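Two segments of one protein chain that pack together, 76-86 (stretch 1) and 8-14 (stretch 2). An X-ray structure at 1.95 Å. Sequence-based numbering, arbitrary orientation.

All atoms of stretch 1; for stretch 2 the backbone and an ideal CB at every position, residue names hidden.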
ATOM      1  N   LYS A  76       2.069  19.685   8.949  1.00 30.41           N
ATOM      2  CA  LYS A  76       1.767  20.768   8.012  1.00 30.66           C
ATOM      3  C   LYS A  76       3.043  21.272   7.331  1.00 30.42           C
ATOM      4  O   LYS A  76       3.048  21.527   6.135  1.00 30.46           O
ATOM      5  CB  LYS A  76       1.041  21.921   8.724  1.00 31.20           C
ATOM      6  CG  LYS A  76      -0.349  21.555   9.246  1.00 31.62           C
ATOM      7  CD  LYS A  76      -0.898  22.630  10.194  1.00 32.20           C
ATOM      8  CE  LYS A  76      -2.213  22.195  10.842  1.00 32.72           C
ATOM      9  NZ  LYS A  76      -3.364  22.269   9.899  1.00 33.67           N
ATOM     10  N   PHE A  77       4.107  21.419   8.116  1.00 30.27           N
ATOM     11  CA  PHE A  77       5.407  21.877   7.623  1.00 30.14           C
ATOM     12  C   PHE A  77       5.853  20.974   6.487  1.00 29.82           C
ATOM     13  O   PHE A  77       6.207  21.442   5.411  1.00 29.92           O
ATOM     14  CB  PHE A  77       6.445  21.843   8.769  1.00 30.07           C
ATOM     15  CG  PHE A  77       7.685  22.677   8.522  1.00 30.16           C
ATOM     16  CD1 PHE A  77       7.770  23.545   7.441  1.00 34.06           C
ATOM     17  CD2 PHE A  77       8.771  22.587   9.389  1.00 30.15           C
ATOM     18  CE1 PHE A  77       8.920  24.319   7.225  1.00 30.52           C
ATOM     19  CE2 PHE A  77       9.925  23.359   9.190  1.00 30.33           C
ATOM     20  CZ  PHE A  77       9.999  24.224   8.105  1.00 30.52           C
ATOM     21  N   LEU A  78       5.821  19.668   6.712  1.00 29.50           N
ATOM     22  CA  LEU A  78       6.237  18.740   5.665  1.00 29.23           C
ATOM     23  C   LEU A  78       5.262  18.763   4.484  1.00 29.42           C
ATOM     24  O   LEU A  78       5.680  18.680   3.319  1.00 29.44           O
ATOM     25  CB  LEU A  78       6.378  17.329   6.222  1.00 28.87           C
ATOM     26  CG  LEU A  78       6.626  16.245   5.174  1.00 28.62           C
ATOM     27  CD1 LEU A  78       7.887  16.532   4.357  1.00 28.61           C
ATOM     28  CD2 LEU A  78       6.716  14.884   5.845  1.00 30.95           C
ATOM     29  N   ASP A  79       3.968  18.881   4.765  1.00 29.66           N
ATOM     30  CA  ASP A  79       2.996  18.901   3.666  1.00 36.48           C
ATOM     31  C   ASP A  79       3.278  20.075   2.727  1.00 30.26           C
ATOM     32  O   ASP A  79       3.229  19.924   1.508  1.00 30.41           O
ATOM     33  CB  ASP A  79       1.550  18.959   4.194  1.00 33.18           C
ATOM     34  CG  ASP A  79       1.060  17.615   4.722  1.00 35.67           C
ATOM     35  OD1 ASP A  79       1.638  16.582   4.334  1.00 31.10           O
ATOM     36  OD2 ASP A  79       0.096  17.599   5.523  1.00 39.20           O
ATOM     37  N   ILE A  80       3.593  21.233   3.308  1.00 30.42           N
ATOM     38  CA  ILE A  80       3.949  22.412   2.523  1.00 30.76           C
ATOM     39  C   ILE A  80       5.244  22.215   1.728  1.00 30.63           C
ATOM     40  O   ILE A  80       5.257  22.361   0.510  1.00 30.90           O
ATOM     41  CB  ILE A  80       4.105  23.644   3.422  1.00 30.95           C
ATOM     42  CG1 ILE A  80       2.751  24.073   3.994  1.00 31.27           C
ATOM     43  CG2 ILE A  80       4.754  24.795   2.662  1.00 31.27           C
ATOM     44  CD1 ILE A  80       2.871  25.187   5.034  1.00 31.49           C
ATOM     45  N   ILE A  81       6.333  21.879   2.420  1.00 30.30           N
ATOM     46  CA  ILE A  81       7.633  21.706   1.767  1.00 30.27           C
ATOM     47  C   ILE A  81       7.585  20.698   0.618  1.00 30.22           C
ATOM     48  O   ILE A  81       8.148  20.938  -0.456  1.00 30.52           O
ATOM     49  CB  ILE A  81       8.736  21.296   2.773  1.00 29.95           C
ATOM     50  CG1 ILE A  81       8.855  22.330   3.883  1.00 30.10           C
ATOM     51  CG2 ILE A  81      10.079  21.107   2.062  1.00 30.02           C
ATOM     52  CD1 ILE A  81       8.968  23.765   3.374  1.00 32.39           C
ATOM     53  N   SER A  82       6.889  19.582   0.819  1.00 29.93           N
ATOM     54  CA  SER A  82       6.872  18.529  -0.197  1.00 29.89           C
ATOM     55  C   SER A  82       6.185  18.996  -1.485  1.00 32.02           C
ATOM     56  O   SER A  82       6.370  18.411  -2.555  1.00 30.57           O
ATOM     57  CB  SER A  82       6.211  17.258   0.347  1.00 39.45           C
ATOM     58  OG  SER A  82       4.850  17.478   0.654  1.00 42.46           O
ATOM     59  N   CYS A  83       5.403  20.064  -1.385  1.00 31.24           N
ATOM     60  CA  CYS A  83       4.691  20.579  -2.558  1.00 37.62           C
ATOM     61  C   CYS A  83       5.415  21.739  -3.241  1.00 39.91           C
ATOM     62  O   CYS A  83       4.926  22.278  -4.232  1.00 41.00           O
ATOM     63  CB  CYS A  83       3.263  21.003  -2.173  1.00 36.18           C
ATOM     64  SG  CYS A  83       2.165  19.590  -1.961  1.00 53.44           S
ATOM     65  N   LEU A  84       6.576  22.116  -2.715  1.00 31.59           N
ATOM     66  CA  LEU A  84       7.298  23.280  -3.233  1.00 32.52           C
ATOM     67  C   LEU A  84       8.244  22.911  -4.374  1.00 35.55           C
ATOM     68  O   LEU A  84       8.365  21.740  -4.739  1.00 32.18           O
ATOM     69  CB  LEU A  84       8.054  23.985  -2.109  1.00 31.88           C
ATOM     70  CG  LEU A  84       7.144  24.799  -1.194  1.00 31.88           C
ATOM     71  CD1 LEU A  84       7.922  25.423  -0.044  1.00 31.74           C
ATOM     72  CD2 LEU A  84       6.443  25.879  -2.009  1.00 32.49           C
ATOM     73  N   LYS A  85       8.892  23.914  -4.961  1.00 39.02           N
ATOM     74  CA  LYS A  85       9.839  23.649  -6.043  1.00 43.53           C
ATOM     75  C   LYS A  85      11.177  23.214  -5.449  1.00 41.25           C
ATOM     76  O   LYS A  85      11.386  23.315  -4.242  1.00 40.73           O
ATOM     77  CB  LYS A  85      10.019  24.896  -6.922  1.00 44.28           C
ATOM     78  CG  LYS A  85       8.750  25.350  -7.649  1.00 47.18           C
ATOM     79  CD  LYS A  85       9.024  26.515  -8.604  1.00 51.33           C
ATOM     80  CE  LYS A  85       7.740  27.012  -9.268  1.00 50.39           C
ATOM     81  NZ  LYS A  85       7.001  25.903  -9.937  1.00 45.58           N
ATOM     82  N   ASP A  86      12.074  22.728  -6.295  1.00 45.69           N
ATOM     83  CA  ASP A  86      13.423  22.400  -5.860  1.00 56.76           C
ATOM     84  C   ASP A  86      14.307  23.636  -5.990  1.00 59.72           C
ATOM     85  O   ASP A  86      15.219  23.688  -6.818  1.00 68.11           O
ATOM     86  CB  ASP A  86      13.990  21.225  -6.662  1.00 66.86           C
ATOM     87  CG  ASP A  86      13.284  19.912  -6.353  1.00 76.94           C
ATOM     88  OD1 ASP A  86      13.182  19.553  -5.159  1.00 76.92           O
ATOM     89  OD2 ASP A  86      12.820  19.244  -7.307  1.00 80.96           O
ATOM     90  N   UNK A   8      18.047  24.504   1.880  1.00 32.48           N
ATOM     91  CA  UNK A   8      17.785  23.687   0.715  1.00 33.17           C
ATOM     92  C   UNK A   8      16.471  22.933   0.910  1.00 35.44           C
ATOM     93  O   UNK A   8      16.249  22.317   1.955  1.00 37.90           O
ATOM     94  CB  UNK A   8      18.941  22.717   0.461  1.00 33.17           C
ATOM     95  N   UNK A   9      15.609  22.977  -0.100  1.00 36.63           N
ATOM     96  CA  UNK A   9      14.318  22.296  -0.055  1.00 31.29           C
ATOM     97  C   UNK A   9      14.477  20.806   0.244  1.00 30.79           C
ATOM     98  O   UNK A   9      13.797  20.253   1.110  1.00 30.30           O
ATOM     99  CB  UNK A   9      13.576  22.486  -1.379  1.00 31.29           C
ATOM    100  N   UNK A  10      15.375  20.147  -0.477  1.00 30.96           N
ATOM    101  CA  UNK A  10      15.541  18.711  -0.297  1.00 38.18           C
ATOM    102  C   UNK A  10      16.138  18.322   1.054  1.00 34.42           C
ATOM    103  O   UNK A  10      15.743  17.305   1.636  1.00 33.70           O
ATOM    104  CB  UNK A  10      16.426  18.159  -1.417  1.00 38.18           C
ATOM    105  N   UNK A  11      17.081  19.119   1.550  1.00 32.74           N
ATOM    106  CA  UNK A  11      17.636  18.897   2.882  1.00 30.38           C
ATOM    107  C   UNK A  11      16.526  19.021   3.921  1.00 29.98           C
ATOM    108  O   UNK A  11      16.377  18.184   4.814  1.00 29.61           O
ATOM    109  CB  UNK A  11      18.765  19.887   3.176  1.00 30.38           C
ATOM    110  N   UNK A  12      15.744  20.081   3.790  1.00 30.14           N
ATOM    111  CA  UNK A  12      14.669  20.347   4.743  1.00 29.90           C
ATOM    112  C   UNK A  12      13.633  19.219   4.689  1.00 29.43           C
ATOM    113  O   UNK A  12      13.268  18.646   5.722  1.00 29.16           O
ATOM    114  CB  UNK A  12      14.010  21.697   4.451  1.00 29.90           C
ATOM    115  N   UNK A  13      13.185  18.882   3.483  1.00 29.41           N
ATOM    116  CA  UNK A  13      12.161  17.848   3.317  1.00 29.06           C
ATOM    117  C   UNK A  13      12.610  16.522   3.928  1.00 28.68           C
ATOM    118  O   UNK A  13      11.868  15.894   4.689  1.00 28.40           O
ATOM    119  CB  UNK A  13      11.834  17.657   1.835  1.00 29.06           C
ATOM    120  N   UNK A  14      13.832  16.106   3.609  1.00 28.74           N
ATOM    121  CA  UNK A  14      14.401  14.903   4.205  1.00 33.58           C
ATOM    122  C   UNK A  14      14.414  14.946   5.734  1.00 28.48           C
ATOM    123  O   UNK A  14      14.009  13.984   6.393  1.00 29.34           O
ATOM    124  CB  UNK A  14      15.825  14.696   3.686  1.00 33.58           C
TER

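Position 8 comes just before the helix of stretch 2, with phi/psi of -76°/132°, values typical of an N-cap. Nothing of stretch 1 lies within 5.5 Å of its ideal CB, so the choice rests on the helix itself, where serine, threonine, aspartate or asparagine are all common. The deposited residue is Ser8, whose backbone O accepts from the N of residue 12 at 2.9 Å, within the first turn.

At position 9 the CA-to-CB bond points toward stretch 1. The ideal CB sits 3.7 Å from Lys85 O, and beyond it the chain leaving the helix of stretch 1 presents a run of carbonyl oxygens, those of Ile81, Ser82, Leu84 and Lys85, with the carboxylate of Asp86 nearby. The CG2 of Ile81 adds an apolar patch. A long side chain with an apolar shaft and a positive end would suit such a surface; lysine or arginine are the natural candidates, though a flexible methionine or glutamine is conceivable. Lys9 is found. Its CG passes 3.2 Å from Lys85 O, and its CE lies 3.5 Å from Ile81 O and 3.6 Å from Leu84 O. The ammonium group forms a salt bridge with Asp86, NZ to OD1 at 3.5 Å, although Asp86 is poorly ordered.

Position 10 points sideways, its ideal CB 5.1 Å from Asp86 OD1. A polar side chain able to donate, such as asparagine, glutamine, serine or a basic residue, would suit this edge near a negative charge. Asn10 occupies it, and the end of its side chain comes nearer to Asp86 than its CB does.

Position 11 is out of reach of stretch 1, so almost any helix-compatible residue would do. Asp11 places a negative charge in the first turn, favorable to the helix dipole.

Position 12 points toward stretch 1, where Ile81 and Phe77 offer an apolar surface and the ideal CB stands 4.6 Å from Ile81 CG2. Leucine, isoleucine or methionine would fit. Leu12, with chi1 t and chi2 p, brings CD2 to 3.6 Å from Ile81 CD1 and CD1 to 4.0 Å from Phe77 CZ.

Position 13 lies sideways, its ideal CB 3.9 Å from Ile81 CG2 and 4.8 Å from Leu78 CD1, with Ser82 farther along. The first part of the side chain should therefore be apolar, while a polar end could turn to the serine; glutamate, glutamine, methionine or lysine are plausible. Glu13 extends with chi1 and chi2 both t. Its CG packs 4.0 Å from Leu78 CD1, and OE2 accepts a hydrogen bond, part of a salt bridge, from Lys9 NZ at 2.6 Å, one helical turn back. A water lies 2.9 Å from Glu13 OE1 and 2.8 Å from Ser82 O, linking the two stretches.

Position 14 points away from stretch 1, and any polar residue would serve. Asn14 continues the helix, its N donating to Asn10 O at 3.0 Å.

Stretch 2, residues 8-14: SKNDLEN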
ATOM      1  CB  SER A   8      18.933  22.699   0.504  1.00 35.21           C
ATOM      2  OG  SER A   8      18.655  21.808  -0.559  1.00 44.61           O
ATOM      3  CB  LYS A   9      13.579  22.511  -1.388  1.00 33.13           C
ATOM      4  CG  LYS A   9      12.131  22.024  -1.432  1.00 31.28           C
ATOM      5  CD  LYS A   9      12.032  20.545  -1.781  1.00 30.94           C
ATOM      6  CE  LYS A   9      10.807  20.252  -2.630  1.00 43.78           C
ATOM      7  NZ  LYS A   9      10.669  18.786  -2.871  1.00 43.10           N
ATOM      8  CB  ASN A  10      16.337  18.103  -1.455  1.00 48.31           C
ATOM      9  CG  ASN A  10      15.626  18.254  -2.784  1.00 65.56           C
ATOM     10  OD1 ASN A  10      14.524  17.730  -2.976  1.00 69.71           O
ATOM     11  ND2 ASN A  10      16.248  18.978  -3.712  1.00 70.37           N
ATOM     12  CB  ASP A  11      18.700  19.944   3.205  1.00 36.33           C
ATOM     13  CG  ASP A  11      19.966  19.790   2.379  1.00 45.38           C
ATOM     14  OD1 ASP A  11      20.161  18.720   1.770  1.00 38.98           O
ATOM     15  OD2 ASP A  11      20.773  20.751   2.370  1.00 49.46           O
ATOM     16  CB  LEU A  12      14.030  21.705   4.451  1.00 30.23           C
ATOM     17  CG  LEU A  12      12.830  22.116   5.302  1.00 30.12           C
ATOM     18  CD1 LEU A  12      13.215  22.193   6.781  1.00 30.12           C
ATOM     19  CD2 LEU A  12      12.285  23.457   4.823  1.00 30.50           C
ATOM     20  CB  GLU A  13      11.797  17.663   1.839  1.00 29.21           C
ATOM     21  CG  GLU A  13      10.782  16.536   1.580  1.00 33.80           C
ATOM     22  CD  GLU A  13      10.259  16.507   0.141  1.00 38.80           C
ATOM     23  OE1 GLU A  13       9.380  15.672  -0.158  1.00 42.28           O
ATOM     24  OE2 GLU A  13      10.722  17.315  -0.691  1.00 44.64           O
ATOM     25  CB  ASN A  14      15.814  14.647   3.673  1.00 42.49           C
ATOM     26  CG  ASN A  14      15.808  14.081   2.276  1.00 58.89           C
ATOM     27  OD1 ASN A  14      14.901  13.331   1.908  1.00 66.85           O
ATOM     28  ND2 ASN A  14      16.815  14.439   1.480  1.00 62.84           N
TER
HETATM   29  O   HOH W   1       8.407  16.508  -2.767  1.00 52.73           O
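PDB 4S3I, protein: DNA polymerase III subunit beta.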